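Local structure of Ent-copalyl diphosphate synthase (Streptomyces platensis, 5BP8) at residues Ala35-Val38 with Ser39-Trp43; Leu83-Ala87 with Arg88-Gly92; Ala183-Pro186 with Glu187-His191; Ala195-Asp199 with Gly200-Ala204; Pro234-Pro237 with Gly238-Tyr241. The protein is a bacterial protein of the class II terpene cyclase type, largely alpha-helical and related to squalene-hopene cyclases. All blocks are in the same frame, centred on the assembly; numbering follows the deposited sequence. Where two conformers were deposited one is given.

Contact 1: residues Ala35-Val38 with Ser39-Trp43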
# COMPACT_ATOMS: atom_id res chain seq x y z
N ALA A 35 -15.27 -1.12 -5.89
CA ALA A 35 -16.59 -1.33 -5.30
C ALA A 35 -17.14 -0.05 -4.63
O ALA A 35 -18.34 0.28 -4.79
CB ALA A 35 -16.55 -2.47 -4.31
N ARG A 36 -16.30 0.68 -3.91
CA ARG A 36 -16.74 1.94 -3.32
C ARG A 36 -17.31 2.89 -4.40
O ARG A 36 -18.33 3.55 -4.15
CB ARG A 36 -15.66 2.64 -2.50
CG ARG A 36 -15.27 1.96 -1.18
CD ARG A 36 -16.42 1.78 -0.18
NE ARG A 36 -17.22 0.62 -0.55
CZ ARG A 36 -18.54 0.55 -0.52
NH1 ARG A 36 -19.13 -0.56 -1.00
NH2 ARG A 36 -19.28 1.52 -0.01
N LEU A 37 -16.66 2.98 -5.57
CA LEU A 37 -17.18 3.85 -6.61
C LEU A 37 -18.49 3.38 -7.18
O LEU A 37 -19.35 4.22 -7.54
CB LEU A 37 -16.13 4.09 -7.71
CG LEU A 37 -14.88 4.88 -7.29
CD1 LEU A 37 -14.04 5.22 -8.51
CD2 LEU A 37 -15.23 6.12 -6.50
N VAL A 38 -18.66 2.06 -7.31
CA VAL A 38 -19.94 1.49 -7.73
C VAL A 38 -21.02 1.91 -6.75
O VAL A 38 -22.15 2.30 -7.14
CB VAL A 38 -19.87 -0.05 -7.82
CG1 VAL A 38 -21.26 -0.64 -7.95
CG2 VAL A 38 -19.02 -0.48 -9.00
N SER A 39 -20.72 1.84 -5.46
CA SER A 39 -21.72 2.16 -4.45
C SER A 39 -22.00 3.66 -4.35
O SER A 39 -23.17 4.09 -4.26
CB SER A 39 -21.26 1.64 -3.09
OG SER A 39 -22.33 1.69 -2.16
N LEU A 40 -20.94 4.46 -4.36
CA LEU A 40 -21.04 5.90 -4.05
C LEU A 40 -21.12 6.82 -5.25
O LEU A 40 -21.59 7.94 -5.09
CB LEU A 40 -19.84 6.34 -3.21
CG LEU A 40 -19.68 5.61 -1.88
CD1 LEU A 40 -18.39 6.02 -1.20
CD2 LEU A 40 -20.88 5.77 -0.94
N ALA A 41 -20.65 6.37 -6.42
CA ALA A 41 -20.52 7.24 -7.59
C ALA A 41 -21.00 6.59 -8.89
O ALA A 41 -20.25 6.44 -9.83
CB ALA A 41 -19.08 7.75 -7.71
N PRO A 42 -22.28 6.17 -8.92
CA PRO A 42 -22.81 5.54 -10.13
C PRO A 42 -22.88 6.52 -11.31
O PRO A 42 -22.96 6.08 -12.45
CB PRO A 42 -24.22 5.09 -9.69
CG PRO A 42 -24.57 6.01 -8.57
CD PRO A 42 -23.29 6.31 -7.87
N TRP A 43 -22.79 7.82 -11.03
CA TRP A 43 -22.75 8.90 -12.07
C TRP A 43 -21.45 8.89 -12.89
O TRP A 43 -21.40 9.39 -14.01
CB TRP A 43 -22.94 10.29 -11.40
CG TRP A 43 -21.90 10.59 -10.36
CD1 TRP A 43 -22.05 10.42 -9.03
CD2 TRP A 43 -20.57 11.08 -10.56
NE1 TRP A 43 -20.89 10.75 -8.38
CE2 TRP A 43 -19.96 11.14 -9.31
CE3 TRP A 43 -19.83 11.43 -11.69
CZ2 TRP A 43 -18.65 11.59 -9.13
CZ3 TRP A 43 -18.51 11.87 -11.52
CH2 TRP A 43 -17.94 11.94 -10.25

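Contact 2: residues Leu83-Ala87 with Arg88-Gly92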
# COMPACT_ATOMS: atom_id res chain seq x y z
N LEU A 83 -25.28 -4.89 -3.45
CA LEU A 83 -26.61 -4.69 -2.86
C LEU A 83 -27.13 -3.28 -3.21
O LEU A 83 -28.30 -3.10 -3.59
CB LEU A 83 -26.60 -4.90 -1.35
CG LEU A 83 -26.45 -6.36 -0.85
CD1 LEU A 83 -26.04 -6.40 0.61
CD2 LEU A 83 -27.76 -7.12 -1.08
N THR A 84 -26.26 -2.28 -3.08
CA THR A 84 -26.62 -0.92 -3.45
C THR A 84 -27.02 -0.82 -4.92
O THR A 84 -28.07 -0.22 -5.23
CB THR A 84 -25.49 0.07 -3.09
OG1 THR A 84 -25.36 0.10 -1.67
CG2 THR A 84 -25.78 1.46 -3.61
N GLU A 85 -26.24 -1.41 -5.82
CA GLU A 85 -26.56 -1.40 -7.25
C GLU A 85 -27.88 -2.09 -7.56
O GLU A 85 -28.71 -1.54 -8.34
CB GLU A 85 -25.46 -2.05 -8.07
CG GLU A 85 -25.71 -2.20 -9.56
CD GLU A 85 -25.83 -0.87 -10.30
OE1 GLU A 85 -25.29 0.13 -9.84
OE2 GLU A 85 -26.47 -0.84 -11.37
N LEU A 86 -28.10 -3.26 -6.96
CA LEU A 86 -29.33 -4.03 -7.18
C LEU A 86 -30.56 -3.28 -6.71
O LEU A 86 -31.64 -3.43 -7.29
CB LEU A 86 -29.23 -5.39 -6.50
CG LEU A 86 -28.40 -6.38 -7.29
CD1 LEU A 86 -27.87 -7.48 -6.39
CD2 LEU A 86 -29.22 -6.94 -8.44
N ALA A 87 -30.40 -2.42 -5.71
CA ALA A 87 -31.54 -1.61 -5.23
C ALA A 87 -31.83 -0.36 -6.04
O ALA A 87 -32.82 0.31 -5.75
CB ALA A 87 -31.32 -1.21 -3.78
N ARG A 88 -30.98 0.00 -7.00
CA ARG A 88 -31.15 1.29 -7.70
C ARG A 88 -31.61 1.06 -9.14
O ARG A 88 -31.64 -0.08 -9.60
CB ARG A 88 -29.86 2.14 -7.64
CG ARG A 88 -28.69 1.54 -8.36
CD ARG A 88 -27.61 2.56 -8.70
NE ARG A 88 -26.99 3.21 -7.55
CZ ARG A 88 -25.76 2.97 -7.07
NH1 ARG A 88 -24.92 2.05 -7.61
NH2 ARG A 88 -25.36 3.68 -6.04
N THR A 89 -31.99 2.14 -9.84
CA THR A 89 -32.20 2.08 -11.30
C THR A 89 -30.84 2.08 -12.03
O THR A 89 -29.81 2.47 -11.46
CB THR A 89 -33.05 3.26 -11.82
OG1 THR A 89 -32.36 4.50 -11.61
CG2 THR A 89 -34.41 3.30 -11.14
N ASP A 90 -30.83 1.64 -13.29
CA ASP A 90 -29.59 1.49 -14.06
C ASP A 90 -28.94 2.81 -14.51
O ASP A 90 -29.64 3.75 -14.89
CB ASP A 90 -29.84 0.63 -15.31
CG ASP A 90 -30.08 -0.84 -14.97
OD1 ASP A 90 -29.58 -1.32 -13.93
OD2 ASP A 90 -30.75 -1.52 -15.77
N SER A 91 -27.60 2.86 -14.45
CA SER A 91 -26.84 4.03 -14.93
C SER A 91 -26.82 4.07 -16.47
O SER A 91 -26.68 5.15 -17.06
CB SER A 91 -25.41 4.03 -14.37
OG SER A 91 -25.41 4.34 -12.99
N GLY A 92 -26.95 2.91 -17.10
CA GLY A 92 -26.98 2.78 -18.55
C GLY A 92 -27.40 1.36 -18.88
O GLY A 92 -27.67 0.56 -17.97
O HOH W 1 -29.41 -1.59 -11.17
O HOH W 2 -26.80 -2.49 -13.69
O HOH W 3 -25.96 0.63 -13.54

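Contact 3: residues Ala183-Pro186 with Glu187-His191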
# COMPACT_ATOMS: atom_id res chain seq x y z
N ALA A 183 -15.82 18.86 15.14
CA ALA A 183 -14.41 19.04 14.90
C ALA A 183 -14.01 18.26 13.67
O ALA A 183 -14.61 17.23 13.37
CB ALA A 183 -13.60 18.55 16.10
N PRO A 184 -12.95 18.70 13.01
CA PRO A 184 -12.59 18.04 11.77
C PRO A 184 -12.00 16.66 11.96
O PRO A 184 -11.26 16.41 12.93
CB PRO A 184 -11.56 18.97 11.15
CG PRO A 184 -11.06 19.81 12.27
CD PRO A 184 -12.13 19.90 13.27
N LEU A 185 -12.34 15.76 11.04
CA LEU A 185 -11.68 14.47 10.95
C LEU A 185 -10.16 14.69 10.92
O LEU A 185 -9.70 15.56 10.19
CB LEU A 185 -12.15 13.81 9.65
CG LEU A 185 -11.78 12.35 9.41
CD1 LEU A 185 -12.40 11.47 10.48
CD2 LEU A 185 -12.30 11.94 8.04
N PRO A 186 -9.37 13.92 11.71
CA PRO A 186 -7.92 14.06 11.55
C PRO A 186 -7.43 13.82 10.12
O PRO A 186 -7.97 12.96 9.40
CB PRO A 186 -7.34 13.00 12.50
CG PRO A 186 -8.39 12.83 13.55
CD PRO A 186 -9.70 13.01 12.81
N GLU A 187 -6.39 14.57 9.73
CA GLU A 187 -5.86 14.51 8.38
C GLU A 187 -5.55 13.08 7.92
O GLU A 187 -5.81 12.73 6.78
CB GLU A 187 -4.61 15.37 8.25
CG GLU A 187 -4.91 16.85 8.28
CD GLU A 187 -3.70 17.69 7.90
OE1 GLU A 187 -2.64 17.12 7.52
OE2 GLU A 187 -3.83 18.92 8.01
N LYS A 188 -4.97 12.27 8.80
CA LYS A 188 -4.59 10.91 8.42
C LYS A 188 -5.81 10.02 8.14
O LYS A 188 -5.65 8.92 7.56
CB LYS A 188 -3.72 10.28 9.50
CG LYS A 188 -4.50 9.82 10.73
CD LYS A 188 -3.55 9.61 11.90
CE LYS A 188 -2.57 8.49 11.63
NZ LYS A 188 -1.69 8.20 12.81
N LEU A 189 -6.99 10.43 8.60
CA LEU A 189 -8.23 9.69 8.32
C LEU A 189 -9.03 10.25 7.15
O LEU A 189 -10.06 9.70 6.80
CB LEU A 189 -9.12 9.65 9.57
CG LEU A 189 -8.47 8.85 10.73
CD1 LEU A 189 -9.32 8.99 11.99
CD2 LEU A 189 -8.28 7.39 10.37
N TRP A 190 -8.58 11.33 6.52
CA TRP A 190 -9.27 11.79 5.31
C TRP A 190 -9.31 10.71 4.23
O TRP A 190 -10.27 10.62 3.48
CB TRP A 190 -8.60 13.03 4.73
CG TRP A 190 -8.70 14.26 5.62
CD1 TRP A 190 -9.36 14.36 6.83
CD2 TRP A 190 -8.11 15.55 5.38
NE1 TRP A 190 -9.19 15.64 7.34
CE2 TRP A 190 -8.44 16.38 6.48
CE3 TRP A 190 -7.29 16.06 4.37
CZ2 TRP A 190 -8.03 17.71 6.56
CZ3 TRP A 190 -6.87 17.37 4.46
CH2 TRP A 190 -7.24 18.19 5.55
N HIS A 191 -8.25 9.92 4.16
CA HIS A 191 -8.15 8.80 3.23
C HIS A 191 -9.30 7.79 3.42
O HIS A 191 -9.60 7.04 2.47
CB HIS A 191 -6.81 8.09 3.44
CG HIS A 191 -6.50 7.09 2.39
ND1 HIS A 191 -6.14 7.45 1.11
CD2 HIS A 191 -6.51 5.74 2.40
CE1 HIS A 191 -5.94 6.37 0.38
NE2 HIS A 191 -6.16 5.32 1.14

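Contact 4: residues Ala195-Asp199 with Gly200-Ala204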
# COMPACT_ATOMS: atom_id res chain seq x y z
N ALA A 195 -15.85 5.74 5.08
CA ALA A 195 -16.28 4.93 6.21
C ALA A 195 -17.06 5.74 7.23
O ALA A 195 -17.94 5.21 7.89
CB ALA A 195 -15.08 4.31 6.90
N VAL A 196 -16.72 7.02 7.34
CA VAL A 196 -17.36 7.93 8.24
C VAL A 196 -18.72 8.35 7.70
O VAL A 196 -19.71 8.38 8.45
CB VAL A 196 -16.46 9.15 8.50
CG1 VAL A 196 -17.12 10.12 9.46
CG2 VAL A 196 -15.10 8.70 9.05
N THR A 197 -18.79 8.63 6.40
CA THR A 197 -20.00 9.09 5.77
C THR A 197 -20.00 8.74 4.30
O THR A 197 -18.95 8.79 3.68
CB THR A 197 -20.20 10.63 5.92
OG1 THR A 197 -21.46 11.01 5.30
CG2 THR A 197 -19.08 11.41 5.29
N ARG A 198 -21.17 8.40 3.77
CA ARG A 198 -21.33 8.14 2.35
C ARG A 198 -21.40 9.42 1.54
O ARG A 198 -21.21 9.39 0.32
CB ARG A 198 -22.61 7.33 2.08
CG ARG A 198 -22.58 5.96 2.72
CD ARG A 198 -23.89 5.25 2.45
NE ARG A 198 -24.05 5.00 1.03
CZ ARG A 198 -23.73 3.86 0.42
NH1 ARG A 198 -23.19 2.84 1.07
NH2 ARG A 198 -23.94 3.76 -0.88
N ASP A 199 -21.75 10.52 2.21
CA ASP A 199 -22.00 11.78 1.56
C ASP A 199 -21.84 12.88 2.59
O ASP A 199 -22.73 13.13 3.37
CB ASP A 199 -23.41 11.79 0.95
CG ASP A 199 -23.73 13.05 0.19
OD1 ASP A 199 -23.09 14.09 0.41
OD2 ASP A 199 -24.70 13.02 -0.62
N GLY A 200 -20.67 13.48 2.62
CA GLY A 200 -20.37 14.54 3.59
C GLY A 200 -18.91 14.88 3.59
O GLY A 200 -18.11 14.23 2.92
N THR A 201 -18.54 15.94 4.30
CA THR A 201 -17.17 16.47 4.20
C THR A 201 -16.40 16.30 5.50
O THR A 201 -15.21 15.95 5.47
CB THR A 201 -17.20 17.95 3.80
OG1 THR A 201 -18.05 18.68 4.70
CG2 THR A 201 -17.79 18.06 2.39
N ARG A 202 -17.04 16.59 6.64
CA ARG A 202 -16.44 16.25 7.95
C ARG A 202 -15.08 16.91 8.24
O ARG A 202 -14.25 16.40 9.04
CB ARG A 202 -16.29 14.73 8.09
CG ARG A 202 -17.56 13.95 7.85
CD ARG A 202 -18.38 13.95 9.10
NE ARG A 202 -19.73 13.46 8.90
CZ ARG A 202 -20.48 12.94 9.86
NH1 ARG A 202 -19.99 12.79 11.09
NH2 ARG A 202 -21.70 12.53 9.57
N GLY A 203 -14.85 18.06 7.64
CA GLY A 203 -13.61 18.79 7.79
C GLY A 203 -12.46 18.31 6.93
O GLY A 203 -11.36 18.84 7.03
N ALA A 204 -12.67 17.27 6.11
CA ALA A 204 -11.68 16.86 5.15
C ALA A 204 -11.60 17.90 4.04
O ALA A 204 -12.62 18.43 3.59
CB ALA A 204 -11.99 15.48 4.61
O HOH W 4 -22.05 13.43 6.84

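Contact 5: residues Pro234-Pro237 with Gly238-Tyr241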
# COMPACT_ATOMS: atom_id res chain seq x y z
N PRO A 234 -20.45 19.12 -11.92
CA PRO A 234 -19.55 18.47 -12.88
C PRO A 234 -18.24 19.23 -13.12
O PRO A 234 -17.31 18.68 -13.71
CB PRO A 234 -20.38 18.41 -14.18
CG PRO A 234 -21.79 18.68 -13.76
CD PRO A 234 -21.73 19.52 -12.53
N ALA A 235 -18.17 20.48 -12.68
CA ALA A 235 -16.96 21.26 -12.83
C ALA A 235 -16.04 21.15 -11.61
O ALA A 235 -14.99 21.78 -11.56
CB ALA A 235 -17.29 22.71 -13.10
N ALA A 236 -16.44 20.36 -10.62
CA ALA A 236 -15.65 20.24 -9.39
C ALA A 236 -14.34 19.56 -9.74
O ALA A 236 -14.30 18.60 -10.52
CB ALA A 236 -16.42 19.43 -8.35
N PRO A 237 -13.23 20.08 -9.20
CA PRO A 237 -11.95 19.40 -9.40
C PRO A 237 -11.98 17.93 -9.00
O PRO A 237 -11.38 17.09 -9.67
CB PRO A 237 -10.99 20.20 -8.53
CG PRO A 237 -11.57 21.58 -8.52
CD PRO A 237 -13.06 21.39 -8.54
N GLY A 238 -12.70 17.60 -7.93
CA GLY A 238 -12.77 16.20 -7.49
C GLY A 238 -13.38 15.29 -8.54
O GLY A 238 -13.03 14.11 -8.63
N VAL A 239 -14.32 15.83 -9.32
CA VAL A 239 -14.89 15.09 -10.42
C VAL A 239 -13.84 14.77 -11.48
O VAL A 239 -13.81 13.66 -11.99
CB VAL A 239 -16.11 15.82 -11.03
CG1 VAL A 239 -16.56 15.13 -12.30
CG2 VAL A 239 -17.25 15.84 -10.02
N ALA A 240 -12.96 15.73 -11.79
CA ALA A 240 -11.91 15.52 -12.76
C ALA A 240 -10.91 14.47 -12.26
O ALA A 240 -10.42 13.64 -13.05
CB ALA A 240 -11.17 16.82 -13.04
N TYR A 241 -10.60 14.52 -10.97
CA TYR A 241 -9.72 13.48 -10.40
C TYR A 241 -10.32 12.08 -10.59
O TYR A 241 -9.65 11.19 -11.13
CB TYR A 241 -9.49 13.78 -8.94
CG TYR A 241 -8.89 12.67 -8.11
CD1 TYR A 241 -7.53 12.40 -8.14
CD2 TYR A 241 -9.70 11.95 -7.22
CE1 TYR A 241 -6.98 11.37 -7.33
CE2 TYR A 241 -9.17 10.97 -6.41
CZ TYR A 241 -7.83 10.68 -6.46
OH TYR A 241 -7.35 9.72 -5.60

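Contact 1: residues Ala35-Val38 with Ser39-Trp43
The last turn of helix 31-40 holds this contact, where S39, L40 and A41 close back on A35, R36 and L37 by i to i+4 backbone bonds. S39 N reaches A35 O at 2.9 Å and L40 N reaches R36 O at 2.8 Å. The third bond, A41 N to L37 O at 2.8 Å, is more bent, with an N-H...O angle of 143°, as A41 is the first residue to leave helical geometry. Bends at chi2 and chi3 carry the R36 chain forward along the helix to S39, bringing NH2 to 3.7 Å from S39 CB; the guanidinium meets that carbon obliquely. Its charge is matched outside the turn: R36 NH1 forms a salt bridge with E80 of helix 72-86, whose carboxylate also takes a hydrogen bond with S39 OG. CB and CG of L40 both lie 3.3 Å from R36 O, shielding that carbonyl on one side. L37 CD2 touches A41 CB more loosely, at 4.4 Å. P42 follows directly, and its ring nitrogen has no N-H to continue the i to i+4 series. The arrangement is a buried C-terminal helix turn ending before a proline, in an all-helical terpene cyclase fold.

Contact 2: residues Leu83-Ala87 with Arg88-Gly92
The backbone leaves helix 72-86 here and runs on as an extended loop: T84 to L86 keep helical angles, whereas R88 to D90 run extended. R88 N turns back to E85 O at 3.1 Å. A87 N still bonds to L83 O, so two backbone links finish the turn. The side chain of R88 then folds over the helix end. Its CG sits between the backbone N and the carbonyl carbon (chi1 65°), and a bend at chi3 brings the guanidinium back over T84 and E85. R88 NH1 forms a salt bridge with E85 OE1 at 3.0 Å; the oxygen lies in the guanidinium plane, while NH1 meets it on the anti side, tilted from the carboxylate plane, with the two planar groups turned 62° apart. T84 CG2 lies over one guanidinium face, 3.3 Å from R88 NH2. Beyond this pair, V38 O and S39 O accept from R88 NH1 and NH2, and H47 NE2 bonds to E85 OE1. E85 OE2 and D90 OD1 stand 4.1 Å apart, their carboxylates nearly coplanar; a water donating to both, 2.9 Å from E85 OE2, probably eases the repulsion of like charges. Another water donates to E85 OE2 and, in the conformer given, accepts from S91 N, a less certain link because S91 is poorly ordered. This is a C-terminal helix end covered by an i to i+3 Glu-Arg salt bridge, with a water-bridged loop beyond it.

Contact 3: residues Ala183-Pro186 with Glu187-His191
E187 follows P186 directly and starts a tight turn; its CA lies 3.6 Å above one face of the W190 ring, toward the rim. K188 continues the turn, and its long side chain leads away from the preceding residues to within about 5 Å of a bound sulfate ion. L189 turns back to them: its backbone N bonds to P186 O at 2.8 Å. L189 CB packs 3.8 Å from L185 CG, the two leucines crossing at about a right angle, while L189 CD1 lies beside the proline ring, 4.1 Å from P186 CD. W190 makes the one side-chain hydrogen bond across the contact, from NE1 to L185 O at 2.9 Å. The oxygen lies at the indole edge, 20° out of the ring plane; a chi2 of -3° turns the pyrrole side toward it. L185 has CG anti to the backbone N (chi1 -171°), which sends CD2 along the indole to 4.0 Å from W190 CD1. The arrangement is a proline-led turn in which a tryptophan indole N-H closes back on the main-chain carbonyl just before the proline, within the surface loop joining helices 171-179 and 193-196.

Contact 4: residues Ala195-Asp199 with Gly200-Ala204
Apolar contacts carry most of the meeting between V196, T197 and R202, with no direct hydrogen bond between the segments. V196 CG1 lies 4.0 Å from R202 CD. T197 CG2 packs 3.9 Å from R202 CG, so the aliphatic part of the arginine crosses V196 obliquely and touches the T197 methyl. The bend at chi2 (-82°) turns the guanidinium so that V196 CG1 lies over one face and T197 CB meets it obliquely, instead of letting the chain run straight out. Polar links come next. T197 OG1, anti to its own nitrogen (chi1 -178°), accepts from D199 N at 3.1 Å, which makes an ST turn. The same oxygen is joined to the arginine through one water, 2.9 Å from T197 OG1 and, in the guanidinium plane, 2.9 Å from R202 NH2. R202 NH1 has a further partner in T180 OG1. Among the backbone features, G200 passes close to the threonine, its N 3.7 Å from T197 CG2. A type I' beta turn spans T201 to A204, closed by A204 N to T201 O at 2.9 Å; R202 and G203 at its centre both have positive phi. The segments form the loop that leaves the short helix 193-196 and runs toward helix 221-228. R198 reaches the other way, in salt bridges to E80 of helix 72-86 and D137 of helix 127-144, while G200 pairs by backbone with A226 of helix 221-228.

Contact 5: residues Pro234-Pro237 with Gly238-Tyr241
Y241 N bonds to P237 O at 3.0 Å, the one bond across the segments that is neither long nor strongly bent, and an i to i+4 bond of helix 237-249; its N-H...O angle is 161°. A236, at the N-cap position, offers its carbonyl to two donors. V239 N lies 3.0 Å from A236 O in a weak, strongly bent bond, and A240 N lies 3.4 Å from the same oxygen in another that is straighter but long and weak. P237 fills the first helical position, where a ring without an N-H gives up no bond of the helix. Packing begins at V239, whose CB stands 3.4 Å from A236 O. Its CG1, anti to the backbone N (chi1 171°), is turned toward P234 O at 3.9 Å, and V239 CG2 meets A236 CB at 4.0 Å. A240 CB rests 3.4 Å from P237 O on the more exposed side. The tyrosine ring of Y241 leads away from this turn, its OH bonded to T257 O. The turn thus begins helix 237-249 after the loop from helix 221-228: A236 and V239 both pack on L228 at the end of that helix, and Y241 lies against P221 and T224.

How the contacts relate
Contact 1 is the buried member of the set; contacts 2 and 5 are partly buried, and contacts 3 and 4 lie at the surface. Contacts 1 and 2 are C-terminal helix ends lying side by side, about 10 Å between centres, whereas contact 5 is a helix start. Contact 4 joins the charged cluster of the first two: its R198 bonds to S39 and shares E80 with R36. Contacts 3 and 4 meet through backbone pairing of L185 with R202 and through W190 against A204. Contact 5 reaches contact 1 by V239 on W43. Contact 2 alone has a salt bridge between its own segments; R36 and R198 find their acids elsewhere, while contacts 1 and 5 rely on backbone bonds.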